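Local structure of chinitase A (Streptomyces coelicolor, 3EBV) at residues 238-250 and 257-269. The protein probably hydrolyses internal glycosidic bonds of chitin, this chain being the family 18 glycosyl hydrolase domain of a longer protein. Sequence-based numbering, arbitrary orientation.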
ATOM      1  N   SER A 238     -19.035  -1.751   4.005  1.00 13.21           N
ATOM      2  CA  SER A 238     -19.505  -2.206   5.328  1.00 14.10           C
ATOM      3  C   SER A 238     -18.689  -3.404   5.807  1.00 14.42           C
ATOM      4  O   SER A 238     -18.477  -3.549   7.007  1.00 14.80           O
ATOM      5  CB  SER A 238     -20.996  -2.581   5.268  1.00 15.63           C
ATOM      6  OG  SER A 238     -21.231  -3.630   4.349  1.00 20.13           O
ATOM      7  N   VAL A 239     -18.216  -4.256   4.883  1.00 12.98           N
ATOM      8  CA  VAL A 239     -17.381  -5.415   5.259  1.00 12.35           C
ATOM      9  C   VAL A 239     -15.987  -4.957   5.739  1.00 12.27           C
ATOM     10  O   VAL A 239     -15.444  -5.479   6.730  1.00 11.07           O
ATOM     11  CB  VAL A 239     -17.266  -6.463   4.117  1.00 13.01           C
ATOM     12  CG1 VAL A 239     -16.232  -7.561   4.461  1.00 11.95           C
ATOM     13  CG2 VAL A 239     -18.664  -7.082   3.799  1.00 14.50           C
ATOM     14  N   VAL A 240     -15.380  -4.013   5.017  1.00 10.63           N
ATOM     15  CA  VAL A 240     -14.112  -3.464   5.472  1.00 10.27           C
ATOM     16  C   VAL A 240     -14.297  -2.863   6.881  1.00 10.77           C
ATOM     17  O   VAL A 240     -13.462  -3.080   7.784  1.00 10.93           O
ATOM     18  CB  VAL A 240     -13.568  -2.329   4.536  1.00 10.87           C
ATOM     19  CG1 VAL A 240     -12.222  -1.823   5.060  1.00 11.56           C
ATOM     20  CG2 VAL A 240     -13.463  -2.854   3.083  1.00 11.75           C
ATOM     21  N   ASN A 241     -15.354  -2.073   7.060  1.00 10.95           N
ATOM     22  CA  ASN A 241     -15.597  -1.401   8.364  1.00 10.20           C
ATOM     23  C   ASN A 241     -15.846  -2.427   9.460  1.00 10.28           C
ATOM     24  O   ASN A 241     -15.371  -2.236  10.569  1.00 11.32           O
ATOM     25  CB  ASN A 241     -16.768  -0.412   8.240  1.00 10.77           C
ATOM     26  CG  ASN A 241     -16.450   0.707   7.268  1.00 11.75           C
ATOM     27  OD1 ASN A 241     -15.277   0.980   6.983  1.00 11.92           O
ATOM     28  ND2 ASN A 241     -17.496   1.400   6.786  1.00 13.93           N
ATOM     29  N   ALA A 242     -16.552  -3.515   9.130  1.00 10.04           N
ATOM     30  CA  ALA A 242     -16.722  -4.587  10.116  1.00 10.60           C
ATOM     31  C   ALA A 242     -15.389  -5.210  10.515  1.00 10.84           C
ATOM     32  O   ALA A 242     -15.137  -5.487  11.712  1.00 11.26           O
ATOM     33  CB  ALA A 242     -17.665  -5.630   9.602  1.00 11.06           C
ATOM     34  N   ALA A 243     -14.522  -5.473   9.541  1.00 10.06           N
ATOM     35  CA  ALA A 243     -13.230  -6.054   9.876  1.00  9.73           C
ATOM     36  C   ALA A 243     -12.412  -5.100  10.770  1.00 10.08           C
ATOM     37  O   ALA A 243     -11.707  -5.524  11.687  1.00 10.07           O
ATOM     38  CB  ALA A 243     -12.447  -6.375   8.563  1.00 11.07           C
ATOM     39  N   LEU A 244     -12.449  -3.811  10.426  1.00  9.50           N
ATOM     40  CA  LEU A 244     -11.761  -2.806  11.255  1.00 10.30           C
ATOM     41  C   LEU A 244     -12.309  -2.831  12.690  1.00 11.13           C
ATOM     42  O   LEU A 244     -11.513  -2.802  13.621  1.00 12.01           O
ATOM     43  CB  LEU A 244     -11.931  -1.407  10.640  1.00 11.39           C
ATOM     44  CG  LEU A 244     -11.184  -1.205   9.303  1.00 10.89           C
ATOM     45  CD1 LEU A 244     -11.725   0.131   8.737  1.00 13.00           C
ATOM     46  CD2 LEU A 244      -9.679  -1.160   9.515  1.00 10.85           C
ATOM     47  N   ASP A 245     -13.638  -2.877  12.805  1.00 10.95           N
ATOM     48  CA  ASP A 245     -14.293  -2.961  14.142  1.00 11.45           C
ATOM     49  C   ASP A 245     -13.835  -4.222  14.853  1.00 11.74           C
ATOM     50  O   ASP A 245     -13.588  -4.213  16.069  1.00 11.98           O
ATOM     51  CB  ASP A 245     -15.801  -2.982  13.989  1.00 11.76           C
ATOM     52  CG  ASP A 245     -16.365  -1.636  13.559  1.00 12.84           C
ATOM     53  OD1 ASP A 245     -15.598  -0.637  13.553  1.00 14.36           O
ATOM     54  OD2 ASP A 245     -17.573  -1.646  13.260  1.00 14.76           O
ATOM     55  N   CYS A 246     -13.814  -5.334  14.134  1.00 10.19           N
ATOM     56  CA  CYS A 246     -13.500  -6.600  14.790  1.00 10.53           C
ATOM     57  C   CYS A 246     -12.098  -6.568  15.390  1.00 10.83           C
ATOM     58  O   CYS A 246     -11.859  -6.930  16.580  1.00 11.82           O
ATOM     59  CB  CYS A 246     -13.688  -7.726  13.771  1.00 11.09           C
ATOM     60  SG  CYS A 246     -13.212  -9.386  14.371  1.00 10.26           S
ATOM     61  N   LEU A 247     -11.140  -6.091  14.601  1.00  9.64           N
ATOM     62  CA  LEU A 247      -9.741  -6.061  15.048  1.00 10.00           C
ATOM     63  C   LEU A 247      -9.531  -5.001  16.129  1.00 10.52           C
ATOM     64  O   LEU A 247      -8.773  -5.250  17.059  1.00 11.65           O
ATOM     65  CB  LEU A 247      -8.820  -5.746  13.851  1.00 10.42           C
ATOM     66  CG  LEU A 247      -8.747  -6.928  12.856  1.00 10.67           C
ATOM     67  CD1 LEU A 247      -8.157  -6.436  11.476  1.00 10.11           C
ATOM     68  CD2 LEU A 247      -7.899  -8.065  13.376  1.00  9.85           C
ATOM     69  N   THR A 248     -10.167  -3.828  15.991  1.00 11.11           N
ATOM     70  CA  THR A 248      -9.851  -2.707  16.920  1.00 12.12           C
ATOM     71  C   THR A 248     -10.653  -2.740  18.224  1.00 13.14           C
ATOM     72  O   THR A 248     -10.157  -2.250  19.241  1.00 14.47           O
ATOM     73  CB  THR A 248     -10.069  -1.323  16.252  1.00 12.18           C
ATOM     74  OG1 THR A 248     -11.427  -1.158  15.852  1.00 12.93           O
ATOM     75  CG2 THR A 248      -9.109  -1.151  15.033  1.00 13.88           C
ATOM     76  N   LYS A 249     -11.874  -3.264  18.160  1.00 12.07           N
ATOM     77  CA  LYS A 249     -12.753  -3.125  19.329  0.70 13.44           C
ATOM     78  C   LYS A 249     -13.641  -4.326  19.601  1.00 13.17           C
ATOM     79  O   LYS A 249     -14.537  -4.253  20.470  1.00 13.82           O
ATOM     80  CB  LYS A 249     -13.561  -1.823  19.238  0.70 13.90           C
ATOM     81  CG  LYS A 249     -14.537  -1.752  18.067  0.70 14.71           C
ATOM     82  CD  LYS A 249     -15.149  -0.325  17.983  0.70 16.59           C
ATOM     83  CE  LYS A 249     -16.045  -0.145  16.779  0.70 21.91           C
ATOM     84  NZ  LYS A 249     -16.888   1.127  16.800  0.70 22.06           N
ATOM     85  N   ALA A 250     -13.360  -5.443  18.931  1.00 11.63           N
ATOM     86  CA  ALA A 250     -14.075  -6.697  19.183  1.00 11.80           C
ATOM     87  C   ALA A 250     -15.567  -6.586  18.919  1.00 12.50           C
ATOM     88  O   ALA A 250     -16.409  -7.162  19.628  1.00 14.41           O
ATOM     89  CB  ALA A 250     -13.795  -7.247  20.616  1.00 12.04           C
ATOM     90  N   LYS A 257     -12.678 -14.874  15.509  1.00  9.68           N
ATOM     91  CA  LYS A 257     -12.523 -13.904  16.605  1.00  9.63           C
ATOM     92  C   LYS A 257     -11.062 -13.786  17.012  1.00  9.39           C
ATOM     93  O   LYS A 257     -10.464 -14.727  17.526  1.00 10.65           O
ATOM     94  CB  LYS A 257     -13.368 -14.362  17.812  1.00  9.94           C
ATOM     95  CG  LYS A 257     -13.183 -13.427  19.056  1.00  9.76           C
ATOM     96  CD  LYS A 257     -13.779 -12.059  18.779  1.00 10.45           C
ATOM     97  CE  LYS A 257     -13.575 -11.053  19.948  1.00 11.35           C
ATOM     98  NZ  LYS A 257     -12.123 -10.636  20.048  1.00  9.84           N
ATOM     99  N   PRO A 258     -10.449 -12.604  16.729  1.00 10.29           N
ATOM    100  CA  PRO A 258      -9.087 -12.446  17.215  1.00 10.78           C
ATOM    101  C   PRO A 258      -9.002 -12.608  18.732  1.00 11.12           C
ATOM    102  O   PRO A 258      -9.951 -12.280  19.454  1.00 10.83           O
ATOM    103  CB  PRO A 258      -8.735 -11.002  16.810  1.00 11.69           C
ATOM    104  CG  PRO A 258      -9.699 -10.627  15.689  1.00 11.91           C
ATOM    105  CD  PRO A 258     -10.972 -11.421  16.006  1.00 10.42           C
ATOM    106  N   SER A 259      -7.862 -13.065  19.235  1.00 11.90           N
ATOM    107  CA  SER A 259      -7.734 -13.209  20.677  0.70 11.71           C
ATOM    108  C   SER A 259      -7.675 -11.889  21.400  1.00 11.74           C
ATOM    109  O   SER A 259      -8.056 -11.802  22.564  1.00 11.48           O
ATOM    110  CB  SER A 259      -6.511 -14.029  21.041  0.70 13.46           C
ATOM    111  OG  SER A 259      -6.622 -15.336  20.502  0.70 16.87           O
ATOM    112  N   LYS A 260      -7.163 -10.863  20.715  1.00 11.73           N
ATOM    113  CA  LYS A 260      -6.962  -9.546  21.314  1.00 13.00           C
ATOM    114  C   LYS A 260      -7.661  -8.448  20.519  1.00 12.10           C
ATOM    115  O   LYS A 260      -8.233  -8.720  19.441  1.00 11.95           O
ATOM    116  CB  LYS A 260      -5.453  -9.225  21.390  1.00 13.69           C
ATOM    117  CG  LYS A 260      -4.685 -10.090  22.387  1.00 17.66           C
ATOM    118  CD  LYS A 260      -3.179  -9.790  22.302  1.00 19.01           C
ATOM    119  CE  LYS A 260      -2.399 -10.953  22.858  1.00 28.26           C
ATOM    120  NZ  LYS A 260      -2.423 -10.900  24.333  1.00 32.24           N
ATOM    121  N   THR A 261      -7.674  -7.234  21.077  1.00 12.57           N
ATOM    122  CA  THR A 261      -8.051  -6.035  20.322  1.00 12.94           C
ATOM    123  C   THR A 261      -6.780  -5.258  20.043  1.00 13.43           C
ATOM    124  O   THR A 261      -5.798  -5.376  20.775  1.00 12.76           O
ATOM    125  CB  THR A 261      -9.021  -5.103  21.061  1.00 14.20           C
ATOM    126  OG1 THR A 261      -8.454  -4.742  22.331  1.00 17.42           O
ATOM    127  CG2 THR A 261     -10.395  -5.769  21.285  1.00 15.48           C
ATOM    128  N   TYR A 262      -6.804  -4.519  18.930  1.00 11.91           N
ATOM    129  CA  TYR A 262      -5.653  -3.778  18.419  1.00 13.18           C
ATOM    130  C   TYR A 262      -6.135  -2.383  18.035  1.00 14.12           C
ATOM    131  O   TYR A 262      -6.288  -2.056  16.848  1.00 13.25           O
ATOM    132  CB  TYR A 262      -5.110  -4.507  17.182  1.00 12.39           C
ATOM    133  CG  TYR A 262      -4.668  -5.903  17.462  1.00 12.56           C
ATOM    134  CD1 TYR A 262      -3.380  -6.165  17.958  1.00 14.43           C
ATOM    135  CD2 TYR A 262      -5.547  -6.974  17.250  1.00 12.66           C
ATOM    136  CE1 TYR A 262      -2.972  -7.447  18.203  1.00 13.80           C
ATOM    137  CE2 TYR A 262      -5.139  -8.260  17.513  1.00 12.71           C
ATOM    138  CZ  TYR A 262      -3.857  -8.500  17.978  1.00 13.03           C
ATOM    139  OH  TYR A 262      -3.428  -9.790  18.237  1.00 18.74           O
ATOM    140  N   PRO A 263      -6.431  -1.518  19.030  1.00 14.49           N
ATOM    141  CA  PRO A 263      -7.042  -0.219  18.737  1.00 15.03           C
ATOM    142  C   PRO A 263      -6.196   0.694  17.851  1.00 13.89           C
ATOM    143  O   PRO A 263      -6.781   1.569  17.180  1.00 15.11           O
ATOM    144  CB  PRO A 263      -7.256   0.430  20.119  1.00 16.72           C
ATOM    145  CG  PRO A 263      -6.791  -0.548  21.105  1.00 17.32           C
ATOM    146  CD  PRO A 263      -6.377  -1.831  20.480  1.00 14.98           C
ATOM    147  N   ASP A 264      -4.875   0.499  17.835  1.00 14.07           N
ATOM    148  CA  ASP A 264      -3.995   1.363  16.997  1.00 14.51           C
ATOM    149  C   ASP A 264      -3.791   0.834  15.580  1.00 13.18           C
ATOM    150  O   ASP A 264      -2.899   1.298  14.867  1.00 12.73           O
ATOM    151  CB  ASP A 264      -2.638   1.604  17.664  1.00 16.56           C
ATOM    152  CG  ASP A 264      -2.751   2.465  18.909  1.00 22.93           C
ATOM    153  OD1 ASP A 264      -3.779   3.169  19.086  1.00 27.39           O
ATOM    154  OD2 ASP A 264      -1.805   2.410  19.721  1.00 30.64           O
ATOM    155  N   LEU A 265      -4.622  -0.120  15.175  1.00 11.63           N
ATOM    156  CA  LEU A 265      -4.589  -0.627  13.772  1.00 11.34           C
ATOM    157  C   LEU A 265      -4.536   0.568  12.819  1.00 10.80           C
ATOM    158  O   LEU A 265      -5.337   1.514  12.964  1.00 12.25           O
ATOM    159  CB  LEU A 265      -5.848  -1.460  13.492  1.00 11.66           C
ATOM    160  CG  LEU A 265      -5.769  -2.220  12.185  1.00 11.29           C
ATOM    161  CD1 LEU A 265      -4.819  -3.408  12.282  1.00 12.48           C
ATOM    162  CD2 LEU A 265      -7.153  -2.684  11.802  1.00 12.14           C
ATOM    163  N   ARG A 266      -3.632   0.521  11.832  1.00 10.75           N
ATOM    164  CA  ARG A 266      -3.425   1.753  11.036  1.00 11.26           C
ATOM    165  C   ARG A 266      -4.686   2.192  10.293  1.00 11.16           C
ATOM    166  O   ARG A 266      -5.087   3.352  10.330  1.00 11.98           O
ATOM    167  CB  ARG A 266      -2.288   1.569  10.026  1.00 11.76           C
ATOM    168  CG  ARG A 266      -2.041   2.822   9.143  1.00 12.99           C
ATOM    169  CD  ARG A 266      -1.540   3.987   9.953  1.00 17.35           C
ATOM    170  NE  ARG A 266      -0.181   3.681  10.342  1.00 16.46           N
ATOM    171  CZ  ARG A 266       0.726   4.590  10.662  1.00 19.85           C
ATOM    172  NH1 ARG A 266       0.401   5.874  10.699  1.00 22.18           N
ATOM    173  NH2 ARG A 266       1.950   4.183  10.986  1.00 19.91           N
ATOM    174  N   GLY A 267      -5.302   1.267   9.553  1.00 10.71           N
ATOM    175  CA  GLY A 267      -6.431   1.638   8.698  1.00  9.75           C
ATOM    176  C   GLY A 267      -6.566   0.733   7.500  1.00 10.36           C
ATOM    177  O   GLY A 267      -6.464  -0.500   7.611  1.00 10.03           O
ATOM    178  N   ALA A 268      -6.763   1.371   6.337  1.00 10.13           N
ATOM    179  CA  ALA A 268      -7.127   0.627   5.131  1.00  9.26           C
ATOM    180  C   ALA A 268      -6.424   1.207   3.938  1.00  9.21           C
ATOM    181  O   ALA A 268      -5.811   2.276   4.011  1.00  9.76           O
ATOM    182  CB  ALA A 268      -8.671   0.618   4.918  1.00 10.30           C
HETATM  183  N   MSE A 269      -6.505   0.461   2.840  1.00  8.30           N
HETATM  184  CA  MSE A 269      -5.841   0.872   1.585  1.00  9.05           C
HETATM  185  C   MSE A 269      -6.755   0.448   0.442  1.00  8.86           C
HETATM  186  O   MSE A 269      -7.494  -0.543   0.554  1.00  8.47           O
HETATM  187  CB  MSE A 269      -4.483   0.159   1.454  1.00  8.90           C
HETATM  188  CG  MSE A 269      -3.792   0.382   0.093  1.00 11.15           C
HETATM  189 SE   MSE A 269      -4.400  -0.956  -1.272  1.00 14.76          SE
HETATM  190  CE  MSE A 269      -3.034  -2.334  -1.002  1.00 10.97           C
TER
HETATM  191  O   HOH W   1     -10.912  -8.550  18.540  1.00 11.38           O
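Lys257 meets Ala250, just past helix 237-249, through its bent side chain, whose NZ lies 3.8 Å from Ala250 CB. That ammonium donates to Pro258 O and to a water, which in turn donates to Cys246 O and Lys260 O, tying the helix to the returning loop. Pro258 touches two residues through neighbouring ring carbons: CD sits 3.4 Å from Cys246 SG, a sulfur fixed by its disulfide to Cys253, and CG meets Leu247 CD2. Such a loop illustrates how a TIM barrel, the fold of this family, turns from an outer helix back to its next parallel strand, here 267-271. Thr261 rests CG2 on Ala250 CB, while its CA-H approaches Leu247 O. Leu247 O also accepts from Tyr262 N at 2.8 Å, the bond bent to 147° at the hydrogen, and lies near the plane of the tyrosine ring at its edge. At the close of the type I turn Tyr262-Leu265, Leu265 reaches back to the helix, its CB 3.6 Å from Thr248 CG2. With CG anti to the backbone N (chi1 -169°), Leu265 CD2 touches both Leu244 CD2 (3.7 Å) and Leu247 CD1. Once the strand begins, Ala268 CB meets Val240 CG1 more loosely, at 4.3 Å.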